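Local coordinates for protein monooxygenase (Agrobacterium tumefaciens, PDB 2I7G) that probably catalyses flavin-dependent monooxygenation, as a TIM-barrel member of the luciferase-like monooxygenase family, at residues Leu26-Asp31 against Gln333-Leu338; Asp59-Asp64 against Gly347-Gly352; Val119-Asn124 against Val185-Leu190; Ala155-Leu160 against Thr175-Ile180; Asp234-Ala239 against Leu250-Asn255. One frame throughout, in Å; residues are numbered along the deposited sequence.

Interaction 1: Leu26-Asp31 against Gln333-Leu338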
# COMPACT_ATOMS: atom_id res chain seq x y z
N LEU B 26 3.47 19.39 5.88
CA LEU B 26 4.09 19.40 4.54
C LEU B 26 3.27 18.48 3.65
O LEU B 26 2.64 17.54 4.15
CB LEU B 26 5.50 18.80 4.56
CG LEU B 26 6.58 19.70 5.21
CD1 LEU B 26 7.81 18.89 5.68
CD2 LEU B 26 6.94 20.81 4.24
N TYR B 27 3.27 18.77 2.35
CA TYR B 27 2.80 17.76 1.36
C TYR B 27 3.66 17.79 0.12
O TYR B 27 4.28 18.82 -0.17
CB TYR B 27 1.31 17.86 1.08
CG TYR B 27 0.84 19.06 0.28
CD1 TYR B 27 0.31 18.90 -1.01
CD2 TYR B 27 0.91 20.35 0.82
CE1 TYR B 27 -0.15 19.99 -1.73
CE2 TYR B 27 0.47 21.47 0.08
CZ TYR B 27 -0.05 21.27 -1.20
OH TYR B 27 -0.49 22.36 -1.91
N THR B 28 3.68 16.70 -0.65
CA THR B 28 4.46 16.67 -1.89
C THR B 28 3.81 15.65 -2.82
O THR B 28 3.05 14.76 -2.35
CB THR B 28 5.97 16.37 -1.64
OG1 THR B 28 6.72 16.36 -2.87
CG2 THR B 28 6.15 15.01 -0.96
N PHE B 29 4.16 15.77 -4.10
CA PHE B 29 3.76 14.84 -5.13
C PHE B 29 4.90 13.89 -5.50
O PHE B 29 4.67 12.94 -6.30
CB PHE B 29 3.29 15.60 -6.39
CG PHE B 29 2.11 16.51 -6.16
CD1 PHE B 29 1.26 16.33 -5.06
CD2 PHE B 29 1.83 17.55 -7.06
CE1 PHE B 29 0.14 17.15 -4.86
CE2 PHE B 29 0.74 18.38 -6.87
CZ PHE B 29 -0.11 18.21 -5.76
N ALA B 30 6.09 14.14 -4.93
CA ALA B 30 7.27 13.31 -5.14
C ALA B 30 7.61 13.29 -6.64
O ALA B 30 7.65 12.23 -7.28
CB ALA B 30 7.02 11.88 -4.60
N ASP B 31 7.87 14.48 -7.16
CA ASP B 31 8.35 14.72 -8.53
C ASP B 31 9.68 14.00 -8.77
O ASP B 31 10.53 13.94 -7.88
CB ASP B 31 8.57 16.24 -8.73
CG ASP B 31 7.37 17.09 -8.21
OD1 ASP B 31 6.97 18.04 -8.92
OD2 ASP B 31 6.81 16.81 -7.12
N GLN B 333 3.77 22.92 0.45
CA GLN B 333 4.43 22.07 -0.56
C GLN B 333 5.69 22.80 -1.04
O GLN B 333 5.59 23.83 -1.73
CB GLN B 333 3.48 21.76 -1.72
CG GLN B 333 4.16 20.95 -2.83
CD GLN B 333 3.20 20.50 -3.94
OE1 GLN B 333 2.15 19.91 -3.68
NE2 GLN B 333 3.59 20.71 -5.14
N MSE B 334 6.85 22.29 -0.62
CA MSE B 334 8.16 22.84 -1.01
C MSE B 334 8.83 21.94 -2.06
O MSE B 334 9.43 22.42 -3.04
CB MSE B 334 9.10 22.92 0.21
CG MSE B 334 8.54 23.66 1.41
SE MSE B 334 9.86 23.90 2.86
CE MSE B 334 10.15 22.06 3.32
N ALA B 335 8.76 20.63 -1.82
CA ALA B 335 9.52 19.67 -2.66
C ALA B 335 8.77 19.55 -3.99
O ALA B 335 7.79 18.76 -4.11
CB ALA B 335 9.63 18.32 -1.95
N ILE B 336 9.17 20.39 -4.94
CA ILE B 336 8.52 20.51 -6.26
C ILE B 336 9.58 20.35 -7.34
O ILE B 336 10.74 20.72 -7.12
CB ILE B 336 7.84 21.90 -6.38
CG1 ILE B 336 6.73 22.04 -5.33
CG2 ILE B 336 7.21 22.14 -7.77
CD1 ILE B 336 6.28 23.46 -5.17
N GLY B 337 9.22 19.78 -8.49
CA GLY B 337 10.15 19.62 -9.61
C GLY B 337 11.46 18.98 -9.17
O GLY B 337 11.48 17.96 -8.47
N LEU B 338 12.57 19.58 -9.57
CA LEU B 338 13.88 19.00 -9.31
C LEU B 338 14.60 19.76 -8.19
O LEU B 338 15.83 19.85 -8.21
CB LEU B 338 14.73 18.98 -10.59
CG LEU B 338 14.09 18.36 -11.87
CD1 LEU B 338 15.08 18.25 -13.03
CD2 LEU B 338 13.42 17.01 -11.52
O HOH W 1 6.99 19.55 0.45
O HOH W 2 5.40 18.11 -5.17
O HOH W 3 12.91 15.25 -7.98
O HOH W 4 9.21 16.53 -5.15
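Gln333 fills the angle between two aromatic side chains, Tyr27 and Phe29. Its CB sits over one face of the Tyr27 ring, 3.7 Å from the ring centroid, a CH-pi contact. Tyr27 turns its ring there with chi1 at 71°, which wedges CG between its own N and carbonyl carbon. From CB the glutamine chain runs extended, carrying the amide over a face of Phe29 with the two planes steeply inclined. Tyr27 O and Met334 N share a water, each 2.9 Å from it. These residues stand where the first and last parallel strands of the TIM barrel, 23-28 and 329-333, pair side by side and run out into loops at their C-terminal ends. Thr28 OG1 stands opposite its backbone N (chi1 -180°) and from there donates to Ala335 O at 2.9 Å, in the carbonyl plane on a lone pair; it also accepts from Ala30 N at 3.1 Å, an ST turn. Further on, Gly337 N reaches Asp31 OD1 at 2.9 Å from well above the carboxylate plane, and the same oxygen makes a salt bridge with Arg281. A second water joins Asp31 OD2 to Ala335 O, 2.7 Å from each.

Interaction 2: Asp59-Asp64 against Gly347-Gly352; sequences DQVGLD and GIELYG
Val61 and Leu63, the residues before and after Gly62, lean on the helical turn Ile348-Gly352. The contact joins the first and last helices of the TIM barrel: helix 40-60 ends here in a Schellman motif, with Gly62 at positive phi, and its exit loop is packed against helix 341-363. The two side chains meet the helix differently. Val61 comes in by a single branch: CG2 lies 3.6 Å from Gly352 CA, because chi1 of -60° sets this methyl between the valine's own N and carbonyl carbon while CG1 is turned back beside N. With no side chain on Gly352, the valine methyl can settle directly against the helix backbone. Leu63 crosses Tyr351 at about a right angle and uses both of its branches. CD2 stands almost exactly above the centre of the ring, 3.9 Å from the centroid and 4° off the normal, a CH-pi contact. CD1 reaches the rim of the same ring at CD2 of Tyr351, 3.7 Å away, and is 4.2 Å from Ile348 CG2. Leu26 of strand 23-28 touches Leu63, Ile348 and Tyr351, so the strand backs the group, and Tyr351 OH is hydrogen-bonded to Gly25 O. Next to the glycine contact one water donates to Val61 O at 2.7 Å and to Gly352 O at 2.8 Å.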
# COMPACT_ATOMS: atom_id res chain seq x y z
N ASP B 59 8.96 14.32 11.01
CA ASP B 59 8.55 13.69 12.27
C ASP B 59 9.46 14.12 13.43
O ASP B 59 9.00 14.54 14.52
CB ASP B 59 8.60 12.16 12.07
CG ASP B 59 8.11 11.40 13.29
OD1 ASP B 59 6.97 11.70 13.73
OD2 ASP B 59 8.85 10.51 13.79
N GLN B 60 10.76 13.98 13.21
CA GLN B 60 11.80 14.28 14.21
C GLN B 60 11.77 15.74 14.69
O GLN B 60 11.96 16.00 15.90
CB GLN B 60 13.19 13.92 13.69
CG GLN B 60 13.43 12.39 13.61
CD GLN B 60 14.56 11.99 12.64
OE1 GLN B 60 15.19 12.84 11.98
NE2 GLN B 60 14.81 10.68 12.53
N VAL B 61 11.49 16.67 13.78
CA VAL B 61 11.49 18.07 14.16
C VAL B 61 10.12 18.54 14.63
O VAL B 61 9.94 19.73 14.87
CB VAL B 61 12.00 18.99 13.05
CG1 VAL B 61 13.45 18.60 12.68
CG2 VAL B 61 11.04 18.96 11.79
N GLY B 62 9.17 17.62 14.72
CA GLY B 62 7.89 17.92 15.37
C GLY B 62 6.81 18.55 14.50
O GLY B 62 5.86 19.14 15.04
N LEU B 63 6.92 18.41 13.18
CA LEU B 63 5.83 18.82 12.29
C LEU B 63 4.64 17.85 12.44
O LEU B 63 4.81 16.66 12.80
CB LEU B 63 6.30 18.92 10.84
CG LEU B 63 7.26 20.13 10.70
CD1 LEU B 63 7.93 19.97 9.30
CD2 LEU B 63 6.51 21.49 10.89
N ASP B 64 3.44 18.37 12.20
CA ASP B 64 2.20 17.70 12.61
C ASP B 64 1.63 16.74 11.59
O ASP B 64 0.98 15.78 11.96
CB ASP B 64 1.14 18.74 12.98
CG ASP B 64 1.58 19.60 14.16
OD1 ASP B 64 1.85 19.01 15.24
OD2 ASP B 64 1.70 20.83 13.99
N GLY B 347 15.15 23.07 4.51
CA GLY B 347 13.85 23.76 4.62
C GLY B 347 12.98 23.09 5.67
O GLY B 347 12.31 23.75 6.48
N ILE B 348 13.00 21.76 5.68
CA ILE B 348 12.19 21.01 6.65
C ILE B 348 12.70 21.26 8.08
O ILE B 348 11.90 21.51 9.03
CB ILE B 348 12.18 19.51 6.34
CG1 ILE B 348 11.31 19.23 5.09
CG2 ILE B 348 11.56 18.72 7.51
CD1 ILE B 348 11.53 17.81 4.51
N GLU B 349 14.02 21.19 8.24
CA GLU B 349 14.63 21.52 9.52
C GLU B 349 14.23 22.91 10.01
O GLU B 349 13.77 23.06 11.14
CB GLU B 349 16.16 21.39 9.46
CG GLU B 349 16.84 21.92 10.73
CD GLU B 349 17.84 20.95 11.36
OE1 GLU B 349 17.50 19.75 11.56
OE2 GLU B 349 18.95 21.40 11.70
N LEU B 350 14.37 23.91 9.15
CA LEU B 350 13.98 25.30 9.51
C LEU B 350 12.49 25.43 9.80
O LEU B 350 12.08 26.15 10.73
CB LEU B 350 14.41 26.28 8.43
CG LEU B 350 15.93 26.48 8.31
CD1 LEU B 350 16.18 27.29 7.05
CD2 LEU B 350 16.56 27.15 9.57
N TYR B 351 11.68 24.73 9.01
CA TYR B 351 10.22 24.70 9.22
C TYR B 351 9.88 24.19 10.65
O TYR B 351 9.16 24.87 11.41
CB TYR B 351 9.59 23.84 8.11
CG TYR B 351 8.08 23.89 7.99
CD1 TYR B 351 7.32 24.88 8.64
CD2 TYR B 351 7.42 22.93 7.21
CE1 TYR B 351 5.90 24.90 8.50
CE2 TYR B 351 6.01 22.96 7.05
CZ TYR B 351 5.27 23.94 7.70
OH TYR B 351 3.90 23.96 7.53
N GLY B 352 10.43 23.03 11.03
CA GLY B 352 10.09 22.44 12.34
C GLY B 352 10.73 23.17 13.51
O GLY B 352 10.12 23.30 14.58
O HOH W 5 7.95 21.60 15.07

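Interaction 3: Val119-Asn124 against Val185-Leu190; sequences VDLLSN and VYPRPL
Leu190 and Leu121 bury the most surface where the last turn of helix 109-122 meets the loop leading into barrel strand 196-200. Leu121 spreads its two methyls along that loop: CD1 rests 3.7 Å from CG of Pro187, whose preceding peptide bond is cis, and CD2 lies 3.5 Å from Arg188 O and 4.2 Å from Leu190 CB. Leu190 sends its own branch to the helix end, where CD2 is 3.5 Å from Asn124 C. A chi1 of -160°, nearly opposite the backbone N, takes the leucine to that end, which closes in a Schellman motif with Asn124 at positive phi. Gly41 of the second subunit packs on both leucines, placing this patch at the dimer interface. Beside them Asp120 is the polar element. Its chi1 of -156° puts CG roughly opposite the backbone N, and OD2 comes to Leu190 N, taking a weak hydrogen bond, 2.8 Å long but bent to 126° at the hydrogen; OD2 also lies 3.4 Å from Pro189 CB. OD1 is engaged by Gln191 NE2 and Ala127 N. Three N-H donors, one of them weak, meet the buried carboxylate, which would probably steady its negative charge, while the leucines make the joint mainly apolar.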
# COMPACT_ATOMS: atom_id res chain seq x y z
N VAL B 119 -2.56 1.39 7.07
CA VAL B 119 -1.59 2.43 7.46
C VAL B 119 -1.91 2.87 8.89
O VAL B 119 -0.99 3.10 9.70
CB VAL B 119 -1.66 3.63 6.51
CG1 VAL B 119 -0.70 4.72 7.01
CG2 VAL B 119 -1.21 3.23 5.09
N ASP B 120 -3.19 3.02 9.17
CA ASP B 120 -3.62 3.39 10.53
C ASP B 120 -3.10 2.40 11.58
O ASP B 120 -2.63 2.79 12.65
CB ASP B 120 -5.15 3.52 10.67
CG ASP B 120 -5.53 4.41 11.82
OD1 ASP B 120 -4.96 5.55 11.88
OD2 ASP B 120 -6.34 3.98 12.66
N LEU B 121 -3.23 1.11 11.29
CA LEU B 121 -2.73 0.08 12.20
C LEU B 121 -1.21 0.11 12.34
O LEU B 121 -0.68 0.01 13.48
CB LEU B 121 -3.24 -1.30 11.76
CG LEU B 121 -4.77 -1.48 11.84
CD1 LEU B 121 -5.04 -2.91 11.30
CD2 LEU B 121 -5.29 -1.33 13.27
N LEU B 122 -0.51 0.23 11.21
CA LEU B 122 0.96 0.29 11.20
C LEU B 122 1.50 1.50 11.96
O LEU B 122 2.61 1.44 12.53
CB LEU B 122 1.49 0.36 9.77
CG LEU B 122 1.31 -0.95 8.95
CD1 LEU B 122 1.50 -0.70 7.40
CD2 LEU B 122 2.22 -2.09 9.52
N SER B 123 0.74 2.60 11.91
CA SER B 123 1.13 3.91 12.52
C SER B 123 0.54 4.17 13.92
O SER B 123 0.70 5.27 14.46
CB SER B 123 0.71 5.06 11.59
OG SER B 123 -0.71 5.19 11.55
N ASN B 124 -0.17 3.18 14.44
CA ASN B 124 -0.83 3.31 15.73
C ASN B 124 -1.79 4.51 15.82
O ASN B 124 -1.82 5.21 16.82
CB ASN B 124 0.23 3.35 16.83
CG ASN B 124 1.02 2.06 16.92
OD1 ASN B 124 2.18 1.99 16.51
ND2 ASN B 124 0.35 1.03 17.40
N VAL B 185 -15.78 -5.22 6.18
CA VAL B 185 -14.59 -4.71 5.49
C VAL B 185 -13.46 -4.64 6.49
O VAL B 185 -13.57 -3.96 7.51
CB VAL B 185 -14.81 -3.33 4.82
CG1 VAL B 185 -13.51 -2.83 4.16
CG2 VAL B 185 -15.95 -3.46 3.77
N TYR B 186 -12.37 -5.36 6.21
CA TYR B 186 -11.29 -5.58 7.18
C TYR B 186 -9.93 -5.15 6.58
O TYR B 186 -9.76 -5.17 5.35
CB TYR B 186 -11.24 -7.09 7.56
CG TYR B 186 -12.57 -7.51 8.14
CD1 TYR B 186 -12.96 -7.07 9.41
CD2 TYR B 186 -13.49 -8.21 7.35
CE1 TYR B 186 -14.24 -7.40 9.92
CE2 TYR B 186 -14.77 -8.55 7.85
CZ TYR B 186 -15.13 -8.11 9.12
OH TYR B 186 -16.39 -8.43 9.56
N PRO B 187 -8.93 -4.81 7.42
CA PRO B 187 -9.02 -4.75 8.87
C PRO B 187 -9.64 -3.43 9.34
O PRO B 187 -9.59 -2.41 8.61
CB PRO B 187 -7.55 -4.80 9.32
CG PRO B 187 -6.82 -4.04 8.25
CD PRO B 187 -7.58 -4.43 6.95
N ARG B 188 -10.20 -3.44 10.54
CA ARG B 188 -10.74 -2.20 11.11
C ARG B 188 -9.56 -1.33 11.58
O ARG B 188 -8.54 -1.85 12.03
CB ARG B 188 -11.67 -2.51 12.30
CG ARG B 188 -12.84 -3.45 11.96
CD ARG B 188 -13.53 -2.99 10.68
NE ARG B 188 -14.12 -1.65 10.81
CZ ARG B 188 -14.71 -0.99 9.82
NH1 ARG B 188 -14.74 -1.50 8.57
NH2 ARG B 188 -15.27 0.20 10.08
N PRO B 189 -9.67 -0.00 11.39
CA PRO B 189 -8.56 0.85 11.83
C PRO B 189 -8.49 0.97 13.32
O PRO B 189 -9.39 0.45 14.04
CB PRO B 189 -8.88 2.21 11.21
CG PRO B 189 -10.34 2.23 11.04
CD PRO B 189 -10.75 0.78 10.76
N LEU B 190 -7.47 1.67 13.80
CA LEU B 190 -7.37 1.98 15.22
C LEU B 190 -8.22 3.19 15.67
O LEU B 190 -8.90 3.15 16.71
CB LEU B 190 -5.90 2.15 15.60
CG LEU B 190 -5.42 2.03 17.05
CD1 LEU B 190 -5.91 0.79 17.82
CD2 LEU B 190 -3.90 2.00 16.94

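Interaction 4: Ala155-Leu160 against Thr175-Ile180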
# COMPACT_ATOMS: atom_id res chain seq x y z
N ALA B 155 -19.41 11.76 -5.60
CA ALA B 155 -20.49 11.74 -4.62
C ALA B 155 -20.73 10.32 -4.08
O ALA B 155 -20.79 10.11 -2.87
CB ALA B 155 -21.75 12.28 -5.23
N GLU B 156 -20.85 9.36 -4.99
CA GLU B 156 -21.20 7.99 -4.58
C GLU B 156 -20.03 7.38 -3.82
O GLU B 156 -20.19 6.72 -2.80
CB GLU B 156 -21.55 7.12 -5.78
CG GLU B 156 -22.91 7.47 -6.38
CD GLU B 156 -23.43 6.41 -7.34
OE1 GLU B 156 -22.77 5.35 -7.47
OE2 GLU B 156 -24.49 6.65 -7.97
N LYS B 157 -18.82 7.60 -4.32
CA LYS B 157 -17.66 6.92 -3.71
C LYS B 157 -17.30 7.52 -2.35
O LYS B 157 -16.89 6.82 -1.43
CB LYS B 157 -16.47 6.90 -4.66
CG LYS B 157 -16.71 5.90 -5.79
CD LYS B 157 -15.59 5.99 -6.88
CE LYS B 157 -15.73 4.83 -7.85
NZ LYS B 157 -14.58 4.76 -8.80
N LEU B 158 -17.51 8.82 -2.23
CA LEU B 158 -17.36 9.48 -0.94
C LEU B 158 -18.43 8.91 -0.03
O LEU B 158 -18.11 8.60 1.14
CB LEU B 158 -17.46 11.01 -1.07
CG LEU B 158 -17.38 11.79 0.24
CD1 LEU B 158 -16.09 11.47 1.01
CD2 LEU B 158 -17.43 13.28 -0.02
N ASP B 159 -19.72 8.81 -0.51
CA ASP B 159 -20.79 8.25 0.32
C ASP B 159 -20.41 6.82 0.78
O ASP B 159 -20.49 6.49 1.98
CB ASP B 159 -22.10 8.20 -0.47
CG ASP B 159 -23.26 7.76 0.38
OD1 ASP B 159 -23.64 8.52 1.30
OD2 ASP B 159 -23.83 6.68 0.09
N LEU B 160 -19.93 5.99 -0.16
CA LEU B 160 -19.41 4.65 0.29
C LEU B 160 -18.26 4.70 1.33
O LEU B 160 -18.30 4.05 2.38
CB LEU B 160 -19.08 3.79 -0.90
CG LEU B 160 -18.48 2.42 -0.60
CD1 LEU B 160 -19.39 1.61 0.35
CD2 LEU B 160 -18.30 1.75 -1.97
N THR B 175 -25.04 3.78 -8.46
CA THR B 175 -25.13 3.64 -9.90
C THR B 175 -23.76 3.46 -10.58
O THR B 175 -23.69 3.00 -11.72
CB THR B 175 -25.86 4.85 -10.56
OG1 THR B 175 -25.01 6.00 -10.50
CG2 THR B 175 -27.17 5.17 -9.85
N LYS B 176 -22.68 3.84 -9.89
CA LYS B 176 -21.34 3.87 -10.48
C LYS B 176 -20.35 2.96 -9.74
O LYS B 176 -19.13 3.09 -9.92
CB LYS B 176 -20.77 5.31 -10.49
CG LYS B 176 -21.54 6.35 -11.28
CD LYS B 176 -21.75 5.92 -12.73
CE LYS B 176 -21.96 7.11 -13.64
NZ LYS B 176 -22.62 6.68 -14.90
N HIS B 177 -20.86 2.07 -8.89
CA HIS B 177 -20.04 1.16 -8.11
C HIS B 177 -20.90 -0.06 -7.77
O HIS B 177 -22.10 0.10 -7.50
CB HIS B 177 -19.51 1.85 -6.83
CG HIS B 177 -18.54 1.01 -6.02
ND1 HIS B 177 -18.94 -0.03 -5.21
CD2 HIS B 177 -17.18 1.07 -5.92
CE1 HIS B 177 -17.88 -0.58 -4.64
NE2 HIS B 177 -16.80 0.07 -5.05
N PRO B 178 -20.32 -1.27 -7.80
CA PRO B 178 -21.14 -2.44 -7.44
C PRO B 178 -21.74 -2.37 -6.02
O PRO B 178 -21.17 -1.74 -5.12
CB PRO B 178 -20.17 -3.63 -7.57
CG PRO B 178 -19.07 -3.12 -8.46
CD PRO B 178 -18.95 -1.65 -8.19
N ALA B 179 -22.88 -3.04 -5.84
CA ALA B 179 -23.56 -3.11 -4.55
C ALA B 179 -22.74 -3.92 -3.54
O ALA B 179 -21.98 -4.82 -3.91
CB ALA B 179 -24.95 -3.71 -4.72
N ILE B 180 -22.88 -3.58 -2.27
CA ILE B 180 -22.32 -4.43 -1.21
C ILE B 180 -23.48 -4.83 -0.33
O ILE B 180 -24.15 -3.97 0.24
CB ILE B 180 -21.26 -3.67 -0.36
CG1 ILE B 180 -20.13 -3.19 -1.28
CG2 ILE B 180 -20.69 -4.58 0.72
CD1 ILE B 180 -19.24 -2.10 -0.60
O HOH W 6 -16.64 2.46 -9.86
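The small antiparallel hairpin of strands 169-172 and 180-181, which follows helix 150-166 at the periphery of the TIM barrel, is fastened to that helix where Glu156 clasps Thr175 and the rest of the loop 175-177 joining the two strands. The glutamate chain, extended beyond CG, crosses the threonine at about a right angle and presents both oxygens to the loop. Thr175 OG1 donates to OE2 of Glu156 at 2.7 Å, and Lys176 N to its OE1 at 2.9 Å, each on the syn side, 29° and 25° out of the carboxylate plane respectively. Thr175 N sits in the fork between them, hydrogen-bonded weakly to both oxygens. Two backbone N-H groups and a hydroxyl therefore hold the carboxylate and fix its rotation, although the site is partly open to solvent. One turn along the helix, Leu160, its CG opposite the backbone N (chi1 177°), crosses His177 at about a right angle and lays CD2 over one face of the imidazole, a CH-pi contact 3.7 Å from the ring centroid; Pro178 CD covers the opposite face. The ring is also tied at both nitrogens: ND1 donates to Pro178 O at 2.8 Å, on a lone pair in the carbonyl plane, and NE2 is hydrogen-bonded to Asp108 OD1. Lys157 reaches along the ring edge toward a cluster of acceptors, with NZ hydrogen-bonded to Ser105 O, Asp107 O and Tyr145 OH. A water that donates to Lys176 O at 2.6 Å also accepts weakly from Lys157 NZ. Beyond the histidine, Leu160 CD1 meets Ile180 CD1 at 3.8 Å.

Interaction 5: Asp234-Ala239 against Leu250-Asn255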
# COMPACT_ATOMS: atom_id res chain seq x y z
N ASP B 234 -16.34 31.27 4.32
CA ASP B 234 -17.70 31.76 4.64
C ASP B 234 -18.76 30.80 4.13
O ASP B 234 -19.70 30.44 4.84
CB ASP B 234 -18.01 33.14 3.99
CG ASP B 234 -17.29 34.30 4.65
OD1 ASP B 234 -16.60 34.06 5.67
OD2 ASP B 234 -17.43 35.47 4.14
N LEU B 235 -18.61 30.42 2.87
CA LEU B 235 -19.58 29.57 2.22
C LEU B 235 -19.62 28.18 2.84
O LEU B 235 -20.69 27.60 3.01
CB LEU B 235 -19.23 29.49 0.75
CG LEU B 235 -20.12 28.75 -0.22
CD1 LEU B 235 -21.51 29.41 -0.28
CD2 LEU B 235 -19.41 28.85 -1.55
N TYR B 236 -18.43 27.63 3.15
CA TYR B 236 -18.32 26.37 3.91
C TYR B 236 -19.12 26.43 5.23
O TYR B 236 -19.95 25.55 5.50
CB TYR B 236 -16.83 26.17 4.21
CG TYR B 236 -16.50 25.01 5.09
CD1 TYR B 236 -16.78 23.71 4.67
CD2 TYR B 236 -15.90 25.21 6.34
CE1 TYR B 236 -16.46 22.59 5.48
CE2 TYR B 236 -15.59 24.13 7.16
CZ TYR B 236 -15.86 22.82 6.72
OH TYR B 236 -15.52 21.75 7.52
N HIS B 237 -18.86 27.44 6.04
CA HIS B 237 -19.53 27.57 7.34
C HIS B 237 -21.02 27.83 7.19
O HIS B 237 -21.82 27.33 7.98
CB HIS B 237 -18.86 28.65 8.20
CG HIS B 237 -17.45 28.33 8.58
ND1 HIS B 237 -17.11 27.24 9.35
CD2 HIS B 237 -16.28 28.97 8.31
CE1 HIS B 237 -15.80 27.19 9.51
NE2 HIS B 237 -15.27 28.23 8.89
N GLU B 238 -21.40 28.61 6.17
CA GLU B 238 -22.83 28.93 5.94
C GLU B 238 -23.58 27.68 5.47
O GLU B 238 -24.69 27.41 5.93
CB GLU B 238 -22.98 30.09 4.96
CG GLU B 238 -24.40 30.49 4.56
CD GLU B 238 -25.20 31.16 5.68
OE1 GLU B 238 -24.68 31.37 6.81
OE2 GLU B 238 -26.38 31.47 5.42
N ALA B 239 -22.97 26.90 4.58
CA ALA B 239 -23.55 25.63 4.17
C ALA B 239 -23.70 24.71 5.37
O ALA B 239 -24.73 24.03 5.51
CB ALA B 239 -22.72 24.98 3.10
N LEU B 250 -16.31 20.74 12.09
CA LEU B 250 -15.75 21.51 10.99
C LEU B 250 -14.29 21.81 11.27
O LEU B 250 -13.90 22.22 12.38
CB LEU B 250 -16.57 22.78 10.74
CG LEU B 250 -18.10 22.58 10.65
CD1 LEU B 250 -18.79 23.92 10.47
CD2 LEU B 250 -18.46 21.58 9.54
N ARG B 251 -13.46 21.56 10.26
CA ARG B 251 -12.02 21.86 10.32
C ARG B 251 -11.66 22.43 8.96
O ARG B 251 -12.23 22.03 7.94
CB ARG B 251 -11.17 20.60 10.58
CG ARG B 251 -11.50 19.78 11.84
CD ARG B 251 -10.81 20.34 13.08
NE ARG B 251 -11.14 19.58 14.28
CZ ARG B 251 -12.16 19.86 15.09
NH1 ARG B 251 -12.37 19.10 16.16
NH2 ARG B 251 -12.96 20.89 14.85
N THR B 252 -10.72 23.38 8.95
CA THR B 252 -10.27 23.94 7.69
C THR B 252 -8.75 23.91 7.62
O THR B 252 -8.04 24.08 8.63
CB THR B 252 -10.80 25.39 7.50
OG1 THR B 252 -10.36 26.20 8.59
CG2 THR B 252 -12.37 25.42 7.42
N SER B 253 -8.25 23.74 6.41
CA SER B 253 -6.82 23.79 6.16
C SER B 253 -6.61 24.69 4.93
O SER B 253 -7.49 24.80 4.03
CB SER B 253 -6.30 22.36 5.83
OG SER B 253 -4.90 22.41 5.64
N ILE B 254 -5.44 25.31 4.87
CA ILE B 254 -5.00 25.87 3.59
C ILE B 254 -3.76 25.12 3.11
O ILE B 254 -2.87 24.77 3.92
CB ILE B 254 -4.80 27.41 3.62
CG1 ILE B 254 -3.61 27.81 4.52
CG2 ILE B 254 -6.16 28.14 3.99
CD1 ILE B 254 -3.33 29.34 4.56
N ASN B 255 -3.73 24.84 1.81
CA ASN B 255 -2.66 24.06 1.20
C ASN B 255 -1.97 25.01 0.22
O ASN B 255 -2.59 25.47 -0.72
CB ASN B 255 -3.25 22.90 0.39
CG ASN B 255 -3.91 21.84 1.25
OD1 ASN B 255 -4.00 21.95 2.47
ND2 ASN B 255 -4.40 20.79 0.58
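Segment 234-239, within helix 230-242, and segment 250-255 come closest at His237 and Leu250, whose CA atoms are 8.0 Å apart. The backbones stay apart, and helix side chains cross to meet side chains and backbone of 250-252, at the approach to strand 252-260 and its first residue. Tyr236 carries most of the contact. With chi1 at 175° its ring projects from the helix toward the strand, sliding past Leu250, which points the opposite way. The phenol oxygen ends 3.5 Å from Leu250 CB and takes a weak hydrogen bond from Arg251 N at 3.4 Å; its stronger partner is Leu215 O, in the loop before strand 217-220. One hydroxyl therefore touches the entries to both strands of the beta-alpha-beta crossover 217-220, 230-242, 252-260 in the TIM barrel, and Val217 also packs against the ring. Thr252 also points CG2 at Tyr236 CE2, 3.5 Å away, obliquely to the ring. With OG1 between N and the carbonyl carbon (chi1 58°), this methyl falls beside N, opposite the carbonyl carbon. His237, next to Tyr236 on the helix, has Tyr236 CD2 over one face of its ring, 3.7 Å above the plane, toward the rim. Its edge meets Leu250: CD1 comes within 3.9 Å of His237 ND1, near the plane of the imidazole, while the other methyl, CD2, is 3.6 Å from Tyr236 OH.

In the fold
Interactions 1 and 2 are one continuous body of packing: Met334 CE meets Ile348 CG1 at 3.5 Å, although their centres are 15 Å apart. Interaction 5 reaches the same barrel sheet from another side, where Asn255 CB lies 3.6 Å from Tyr27 OH. Interaction 1 runs off the C-terminal ends of its strands, the end at which luciferase-like relatives bind flavin, and probably this protein too. Interactions 3 and 4 lie near each other without touching, about 6 Å apart at nearest atoms, and both touch the second subunit; interaction 4 is centred about 31 Å from the centre of interaction 1, across the chain's centre.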